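Local coordinates for AbiEi antitoxin C-terminal domain-containing protein (Mycobacterium tuberculosis, PDB 1ZEL) that is of unknown function but probably binds DNA through a winged-helix domain and carries a region related to the C-terminal domain of AbiEi-type antitoxins, at residues Trp17-Asp28 / Leu38-Arg49; Gln232-Ser240 / Ala278-Val289. All coordinates share one frame; numbering follows the deposited sequence.

Contact 1. Residues Trp17-Asp28 / Leu38-Arg49; sequences WASRVVSGLARD and LTQRLTEAGCGR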
# COMPACT_ATOMS: atom_id res chain seq x y z
N TRP A 17 -4.80 3.30 -39.55
CA TRP A 17 -3.96 2.13 -39.29
C TRP A 17 -4.22 1.56 -37.91
O TRP A 17 -4.16 0.35 -37.71
CB TRP A 17 -2.46 2.45 -39.49
CG TRP A 17 -1.84 3.35 -38.43
CD1 TRP A 17 -1.63 4.71 -38.50
CD2 TRP A 17 -1.34 2.93 -37.16
NE1 TRP A 17 -1.04 5.16 -37.34
CE2 TRP A 17 -0.87 4.09 -36.49
CE3 TRP A 17 -1.25 1.69 -36.51
CZ2 TRP A 17 -0.30 4.04 -35.22
CZ3 TRP A 17 -0.71 1.65 -35.23
CH2 TRP A 17 -0.23 2.83 -34.60
N ALA A 18 -4.55 2.44 -36.96
CA ALA A 18 -4.74 2.06 -35.55
C ALA A 18 -6.21 1.81 -35.17
O ALA A 18 -6.52 1.55 -34.01
CB ALA A 18 -4.15 3.15 -34.64
N SER A 19 -7.12 1.92 -36.13
CA SER A 19 -8.56 1.87 -35.80
C SER A 19 -8.95 0.57 -35.07
O SER A 19 -9.57 0.60 -34.00
CB SER A 19 -9.37 2.00 -37.08
OG SER A 19 -10.74 2.14 -36.79
N ARG A 20 -8.57 -0.59 -35.63
CA ARG A 20 -8.90 -1.86 -35.00
C ARG A 20 -8.16 -2.06 -33.69
O ARG A 20 -8.70 -2.67 -32.77
CB ARG A 20 -8.67 -3.04 -35.95
CG ARG A 20 -9.62 -3.06 -37.09
CD ARG A 20 -9.63 -4.40 -37.81
NE ARG A 20 -10.88 -4.52 -38.54
CZ ARG A 20 -11.14 -3.86 -39.67
NH1 ARG A 20 -10.22 -3.06 -40.18
NH2 ARG A 20 -12.31 -4.01 -40.27
N VAL A 21 -6.94 -1.55 -33.60
CA VAL A 21 -6.15 -1.69 -32.37
C VAL A 21 -6.83 -0.92 -31.24
O VAL A 21 -7.06 -1.46 -30.14
CB VAL A 21 -4.72 -1.19 -32.55
CG1 VAL A 21 -3.94 -1.39 -31.28
CG2 VAL A 21 -4.05 -1.92 -33.69
N VAL A 22 -7.19 0.33 -31.52
CA VAL A 22 -7.86 1.14 -30.52
C VAL A 22 -9.24 0.57 -30.20
O VAL A 22 -9.62 0.50 -29.02
CB VAL A 22 -7.93 2.62 -30.97
CG1 VAL A 22 -8.78 3.45 -30.00
CG2 VAL A 22 -6.50 3.19 -31.09
N SER A 23 -9.99 0.15 -31.22
CA SER A 23 -11.34 -0.40 -31.01
C SER A 23 -11.30 -1.67 -30.17
O SER A 23 -12.17 -1.91 -29.32
CB SER A 23 -12.07 -0.66 -32.34
OG SER A 23 -12.57 0.57 -32.86
N GLY A 24 -10.27 -2.48 -30.38
CA GLY A 24 -10.11 -3.71 -29.62
C GLY A 24 -9.79 -3.46 -28.15
O GLY A 24 -10.29 -4.18 -27.26
N LEU A 25 -8.90 -2.51 -27.90
CA LEU A 25 -8.58 -2.06 -26.54
C LEU A 25 -9.81 -1.40 -25.89
O LEU A 25 -10.08 -1.61 -24.72
CB LEU A 25 -7.39 -1.10 -26.56
CG LEU A 25 -6.03 -1.78 -26.79
CD1 LEU A 25 -4.93 -0.73 -27.14
CD2 LEU A 25 -5.63 -2.60 -25.61
N ALA A 26 -10.55 -0.61 -26.68
CA ALA A 26 -11.80 0.01 -26.18
C ALA A 26 -12.85 -1.06 -25.78
O ALA A 26 -13.58 -0.89 -24.78
CB ALA A 26 -12.36 0.93 -27.22
N ARG A 27 -12.94 -2.16 -26.53
CA ARG A 27 -13.87 -3.24 -26.20
C ARG A 27 -13.40 -4.02 -24.96
O ARG A 27 -14.21 -4.38 -24.08
CB ARG A 27 -14.05 -4.22 -27.39
CG ARG A 27 -15.10 -3.82 -28.43
CD ARG A 27 -15.39 -4.96 -29.42
NE ARG A 27 -14.16 -5.59 -29.89
CZ ARG A 27 -13.47 -5.22 -30.96
NH1 ARG A 27 -13.91 -4.21 -31.72
NH2 ARG A 27 -12.35 -5.87 -31.28
N ASP A 28 -12.10 -4.31 -24.91
CA ASP A 28 -11.55 -5.25 -23.93
C ASP A 28 -11.15 -4.59 -22.61
O ASP A 28 -11.18 -5.23 -21.55
CB ASP A 28 -10.34 -5.97 -24.53
CG ASP A 28 -10.71 -6.87 -25.70
OD1 ASP A 28 -11.92 -7.11 -25.89
OD2 ASP A 28 -9.80 -7.34 -26.40
N LEU A 38 0.01 -5.50 -27.05
CA LEU A 38 -0.09 -4.58 -28.18
C LEU A 38 0.44 -5.19 -29.47
O LEU A 38 -0.18 -5.03 -30.52
CB LEU A 38 0.63 -3.25 -27.88
CG LEU A 38 0.09 -2.24 -28.90
CD1 LEU A 38 -1.12 -1.48 -28.33
CD2 LEU A 38 1.16 -1.33 -29.36
N THR A 39 1.58 -5.90 -29.41
CA THR A 39 2.16 -6.56 -30.59
C THR A 39 1.15 -7.52 -31.26
O THR A 39 1.00 -7.51 -32.49
CB THR A 39 3.47 -7.34 -30.25
OG1 THR A 39 4.45 -6.44 -29.72
CG2 THR A 39 4.06 -8.00 -31.47
N GLN A 40 0.50 -8.35 -30.45
CA GLN A 40 -0.50 -9.29 -30.92
C GLN A 40 -1.70 -8.57 -31.54
O GLN A 40 -2.19 -8.97 -32.58
CB GLN A 40 -0.94 -10.21 -29.77
CG GLN A 40 -2.10 -11.16 -30.08
CD GLN A 40 -1.85 -12.08 -31.26
OE1 GLN A 40 -0.72 -12.24 -31.72
NE2 GLN A 40 -2.93 -12.71 -31.74
N ARG A 41 -2.15 -7.49 -30.91
CA ARG A 41 -3.28 -6.72 -31.41
C ARG A 41 -2.94 -6.03 -32.75
O ARG A 41 -3.79 -5.91 -33.64
CB ARG A 41 -3.67 -5.66 -30.38
CG ARG A 41 -4.34 -6.25 -29.14
CD ARG A 41 -4.75 -5.16 -28.15
NE ARG A 41 -5.41 -5.74 -26.98
CZ ARG A 41 -6.72 -6.02 -26.91
NH1 ARG A 41 -7.54 -5.79 -27.92
NH2 ARG A 41 -7.21 -6.54 -25.79
N LEU A 42 -1.71 -5.58 -32.90
CA LEU A 42 -1.31 -5.02 -34.20
C LEU A 42 -1.44 -6.06 -35.31
O LEU A 42 -2.04 -5.78 -36.36
CB LEU A 42 0.12 -4.49 -34.14
CG LEU A 42 0.24 -3.20 -33.33
CD1 LEU A 42 1.73 -2.98 -33.10
CD2 LEU A 42 -0.37 -2.06 -34.12
N THR A 43 -0.88 -7.25 -35.07
CA THR A 43 -0.91 -8.37 -36.02
C THR A 43 -2.34 -8.74 -36.38
O THR A 43 -2.67 -8.87 -37.56
CB THR A 43 -0.18 -9.61 -35.42
OG1 THR A 43 1.21 -9.30 -35.22
CG2 THR A 43 -0.28 -10.82 -36.37
N GLU A 44 -3.18 -8.90 -35.35
CA GLU A 44 -4.61 -9.18 -35.53
C GLU A 44 -5.34 -8.16 -36.40
O GLU A 44 -6.27 -8.53 -37.11
CB GLU A 44 -5.30 -9.23 -34.17
CG GLU A 44 -4.97 -10.50 -33.42
CD GLU A 44 -5.76 -10.66 -32.13
OE1 GLU A 44 -6.60 -9.77 -31.80
OE2 GLU A 44 -5.53 -11.68 -31.44
N ALA A 45 -4.92 -6.91 -36.32
CA ALA A 45 -5.54 -5.80 -37.07
C ALA A 45 -5.08 -5.75 -38.53
O ALA A 45 -5.57 -4.92 -39.31
CB ALA A 45 -5.25 -4.47 -36.39
N GLY A 46 -4.12 -6.62 -38.88
CA GLY A 46 -3.54 -6.66 -40.22
C GLY A 46 -2.56 -5.50 -40.36
O GLY A 46 -2.20 -5.11 -41.46
N CYS A 47 -2.14 -4.97 -39.22
CA CYS A 47 -1.19 -3.88 -39.17
C CYS A 47 0.23 -4.42 -39.10
O CYS A 47 0.59 -5.14 -38.17
CB CYS A 47 -1.47 -2.96 -37.96
SG CYS A 47 -0.32 -1.59 -37.97
N GLY A 48 1.04 -4.07 -40.09
CA GLY A 48 2.41 -4.56 -40.16
C GLY A 48 3.44 -3.59 -39.60
O GLY A 48 4.64 -3.74 -39.86
N ARG A 49 2.97 -2.59 -38.86
CA ARG A 49 3.86 -1.65 -38.17
C ARG A 49 4.77 -2.31 -37.16
O ARG A 49 4.35 -3.23 -36.44
CB ARG A 49 3.05 -0.59 -37.43
CG ARG A 49 2.73 0.59 -38.24
CD ARG A 49 3.74 1.70 -38.01
NE ARG A 49 3.07 2.94 -38.31
CZ ARG A 49 3.20 4.06 -37.62
NH1 ARG A 49 4.00 4.12 -36.55
NH2 ARG A 49 2.52 5.12 -38.01
O HOH W 1 -6.92 -2.75 -39.54
O HOH W 2 -6.96 -4.52 -30.46
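R41 lays its extended side chain into the groove formed by V21, G24, L25 and D28, a knob in a hole, and its guanidinium reaches D28 end-on. NH2 of R41 donates to OD2 of D28 at 2.8 Å, in the guanidinium plane and on the anti lone pair of the oxygen; NH1 bonds to the same OD2 from above the carboxylate plane, at 3.1 Å. CD2 of L25 presses on one face of the guanidinium, 3.4 Å from NE of R41. Next to this salt bridge V21 packs with CG2 3.7 Å from CD2 of L42, while CB of A45 meets CB of R20. Segments 19-28 and 38-44 cross at 125° and probably form part of the winged-helix, DNA-binding domain; G46, with positive phi, closes the last turn in a Schellman motif. Past this turn C47 and R49 meet W17, whose CG lies between backbone N and carbonyl carbon (chi1 72°), turning the indole toward them. R49 stacks on one ring face with planes 28° apart, and SG of C47 comes obliquely to CE3 of W17 at 3.7 Å. In the second shell, E57 of helix 51-61 accepts from NE1 of W17 and forms a salt bridge with R49, while D37 holds NE of R41.

Contact 2. Residues Gln232-Ser240 / Ala278-Val289; sequences QRASYLLDS and APEYQLVDELVV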
# COMPACT_ATOMS: atom_id res chain seq x y z
N GLN A 232 7.12 -3.10 22.82
CA GLN A 232 6.75 -1.97 23.71
C GLN A 232 5.80 -1.02 23.02
O GLN A 232 4.74 -0.67 23.57
CB GLN A 232 8.01 -1.23 24.20
CG GLN A 232 8.89 -2.08 25.11
CD GLN A 232 10.27 -1.49 25.26
OE1 GLN A 232 11.18 -1.87 24.54
NE2 GLN A 232 10.43 -0.55 26.18
N ARG A 233 6.18 -0.58 21.82
CA ARG A 233 5.34 0.33 21.06
C ARG A 233 3.99 -0.25 20.66
O ARG A 233 2.96 0.44 20.75
CB ARG A 233 6.10 0.92 19.88
CG ARG A 233 7.28 1.75 20.35
CD ARG A 233 7.80 2.66 19.28
NE ARG A 233 8.57 1.92 18.31
CZ ARG A 233 9.90 1.89 18.25
NH1 ARG A 233 10.64 2.54 19.14
NH2 ARG A 233 10.48 1.18 17.29
N ALA A 234 3.98 -1.52 20.27
CA ALA A 234 2.72 -2.17 19.86
C ALA A 234 1.78 -2.29 21.04
O ALA A 234 0.57 -2.10 20.91
CB ALA A 234 2.99 -3.56 19.26
N SER A 235 2.36 -2.63 22.19
CA SER A 235 1.57 -2.79 23.40
C SER A 235 1.00 -1.45 23.86
O SER A 235 -0.16 -1.38 24.31
CB SER A 235 2.37 -3.46 24.50
OG SER A 235 2.84 -4.71 24.04
N TYR A 236 1.81 -0.40 23.76
CA TYR A 236 1.36 0.96 24.03
C TYR A 236 0.25 1.44 23.09
O TYR A 236 -0.65 2.19 23.49
CB TYR A 236 2.55 1.92 23.92
CG TYR A 236 2.19 3.34 24.25
CD1 TYR A 236 1.87 3.72 25.54
CD2 TYR A 236 2.20 4.32 23.26
CE1 TYR A 236 1.54 5.03 25.86
CE2 TYR A 236 1.87 5.65 23.57
CZ TYR A 236 1.54 5.99 24.86
OH TYR A 236 1.23 7.30 25.17
N LEU A 237 0.31 1.03 21.82
CA LEU A 237 -0.81 1.30 20.88
C LEU A 237 -2.11 0.62 21.34
O LEU A 237 -3.19 1.23 21.31
CB LEU A 237 -0.43 0.91 19.42
CG LEU A 237 0.62 1.84 18.74
CD1 LEU A 237 1.03 1.27 17.38
CD2 LEU A 237 0.14 3.29 18.58
N LEU A 238 -2.02 -0.61 21.83
CA LEU A 238 -3.22 -1.25 22.39
C LEU A 238 -3.79 -0.42 23.53
O LEU A 238 -5.00 -0.22 23.59
CB LEU A 238 -2.96 -2.68 22.86
CG LEU A 238 -2.63 -3.73 21.78
CD1 LEU A 238 -2.65 -5.14 22.35
CD2 LEU A 238 -3.59 -3.64 20.62
N ASP A 239 -2.90 0.04 24.42
CA ASP A 239 -3.25 0.85 25.57
C ASP A 239 -3.93 2.13 25.10
O ASP A 239 -5.03 2.47 25.55
CB ASP A 239 -1.96 1.16 26.37
CG ASP A 239 -2.24 1.69 27.78
OD1 ASP A 239 -2.72 2.82 27.88
OD2 ASP A 239 -1.99 0.96 28.77
N SER A 240 -3.28 2.81 24.16
CA SER A 240 -3.79 4.04 23.56
C SER A 240 -5.14 3.87 22.84
O SER A 240 -5.93 4.82 22.77
CB SER A 240 -2.74 4.60 22.59
OG SER A 240 -1.52 4.84 23.31
N ALA A 278 5.23 6.31 29.87
CA ALA A 278 4.43 5.13 30.13
C ALA A 278 5.26 3.98 30.74
O ALA A 278 5.77 3.12 30.01
CB ALA A 278 3.74 4.69 28.81
N PRO A 279 5.42 3.98 32.07
CA PRO A 279 6.33 3.00 32.69
C PRO A 279 5.90 1.53 32.47
O PRO A 279 6.76 0.64 32.49
CB PRO A 279 6.30 3.39 34.17
CG PRO A 279 4.98 4.10 34.35
CD PRO A 279 4.80 4.86 33.08
N GLU A 280 4.61 1.30 32.25
CA GLU A 280 4.08 -0.03 31.96
C GLU A 280 4.77 -0.65 30.73
O GLU A 280 4.89 -1.85 30.61
CB GLU A 280 2.56 0.05 31.75
CG GLU A 280 1.77 0.73 32.90
CD GLU A 280 1.79 2.28 32.87
OE1 GLU A 280 2.24 2.88 31.87
OE2 GLU A 280 1.33 2.90 33.86
N TYR A 281 5.21 0.22 29.81
CA TYR A 281 5.81 -0.23 28.54
C TYR A 281 7.24 0.25 28.39
O TYR A 281 7.85 0.08 27.32
CB TYR A 281 4.94 0.22 27.35
CG TYR A 281 3.49 -0.09 27.60
CD1 TYR A 281 2.62 0.90 28.07
CD2 TYR A 281 3.01 -1.38 27.46
CE1 TYR A 281 1.28 0.59 28.34
CE2 TYR A 281 1.68 -1.69 27.74
CZ TYR A 281 0.83 -0.70 28.18
OH TYR A 281 -0.50 -1.00 28.45
N GLN A 282 7.77 0.82 29.47
CA GLN A 282 9.06 1.51 29.48
C GLN A 282 9.21 2.37 28.25
O GLN A 282 10.15 2.23 27.48
CB GLN A 282 10.22 0.50 29.65
CG GLN A 282 10.20 -0.24 31.03
CD GLN A 282 10.55 0.69 32.17
OE1 GLN A 282 11.67 1.19 32.24
NE2 GLN A 282 9.59 0.96 33.06
N LEU A 283 8.24 3.27 28.08
CA LEU A 283 8.12 4.01 26.84
C LEU A 283 7.93 5.48 27.10
O LEU A 283 7.10 5.89 27.92
CB LEU A 283 6.92 3.44 26.05
CG LEU A 283 6.65 3.94 24.65
CD1 LEU A 283 6.10 2.80 23.86
CD2 LEU A 283 5.67 5.07 24.69
N VAL A 284 8.71 6.28 26.37
CA VAL A 284 8.53 7.73 26.32
C VAL A 284 7.79 8.01 24.99
O VAL A 284 8.31 7.76 23.91
CB VAL A 284 9.88 8.47 26.37
CG1 VAL A 284 9.67 9.96 26.16
CG2 VAL A 284 10.56 8.21 27.73
N ASP A 285 6.56 8.50 25.10
CA ASP A 285 5.74 8.78 23.93
C ASP A 285 5.91 10.23 23.49
O ASP A 285 5.44 11.14 24.16
CB ASP A 285 4.27 8.46 24.24
CG ASP A 285 3.34 8.72 23.05
OD1 ASP A 285 3.82 8.78 21.90
OD2 ASP A 285 2.11 8.87 23.26
N GLU A 286 6.57 10.43 22.35
CA GLU A 286 6.77 11.75 21.77
C GLU A 286 5.86 11.98 20.58
O GLU A 286 5.91 13.03 19.91
CB GLU A 286 8.23 11.92 21.38
CG GLU A 286 9.15 11.71 22.56
CD GLU A 286 10.62 11.84 22.25
OE1 GLU A 286 10.99 11.96 21.06
OE2 GLU A 286 11.41 11.82 23.21
N LEU A 287 4.96 11.03 20.35
CA LEU A 287 4.20 11.00 19.12
C LEU A 287 2.69 10.89 19.28
O LEU A 287 1.97 11.76 18.83
CB LEU A 287 4.72 9.87 18.23
CG LEU A 287 3.98 9.52 16.93
CD1 LEU A 287 4.12 10.65 15.93
CD2 LEU A 287 4.62 8.26 16.39
N VAL A 288 2.22 9.81 19.89
CA VAL A 288 0.80 9.51 19.87
C VAL A 288 0.02 10.56 20.69
O VAL A 288 -0.78 11.31 20.12
CB VAL A 288 0.52 8.07 20.31
CG1 VAL A 288 -0.97 7.80 20.48
CG2 VAL A 288 1.11 7.09 19.27
N VAL A 289 0.28 10.64 21.99
CA VAL A 289 -0.38 11.64 22.85
C VAL A 289 -0.06 13.10 22.46
O VAL A 289 -0.97 13.92 22.30
CB VAL A 289 -0.20 11.31 24.36
CG1 VAL A 289 -0.97 12.29 25.24
CG2 VAL A 289 -0.71 9.91 24.64
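Segment 232-240 of helix 228-240 crosses strand 283-285 at 59°, the axes 9.8 Å apart at their closest, and the CA atoms of Q232 and Y281 approach to 5.2 Å. Y236 extends from the helix with CG opposite its backbone N (chi1 -178°), which carries the ring across the strand. CD2 of L283 sits over the ring centre, 3.8 Å away in a CH-pi contact, and OG of S240 lies toward the rim of the opposite face. The hydroxyl of Y236 donates to OD2 of D285 at 2.6 Å, on the anti side but tilted from the carboxylate plane. V289 N reaches that oxygen from the other face, while OD1 takes the amides of L287 and V288 in an Asx turn and Asx motif, so this buried carboxylate ties the start of helix 288-296 to the tyrosine. Strands 276-278 and 283-285 form a beta hairpin with a G1 bulge, where Q282 and L283 face A278; strand 262-264 completes the three-stranded sheet. At the hairpin turn, Y281 places one ring face against the helix backbone, with CA of Y236 8° off the ring normal. Its OH makes a very short 2.5 Å bond to OD2 of D239, at the ring edge. Q232 turns its amide back to the turn, NE2 donating to O of Y281 at 2.9 Å. Helices 244-251 and 207-212 pack alongside.

Contact 1 closes before contact 2 opens, and the two lie on opposite sides of the chain's centre, their own centres about 59 Å apart and their nearest atoms about 41 Å apart. They share no helix, strand or sheet. Contact 1 joins helices 19-28 and 35-44 near the N-terminal end, whereas contact 2 sets helix 228-240, which falls in the AbiEi-related range, against the small sheet of strands 262-264, 276-278 and 283-285 and the start of the last helix, 288-296. This separation fits an elongated, modular chain with an N-terminal part that is probably the winged-helix, DNA-binding end, so the two contacts stabilise different ends of the chain without touching.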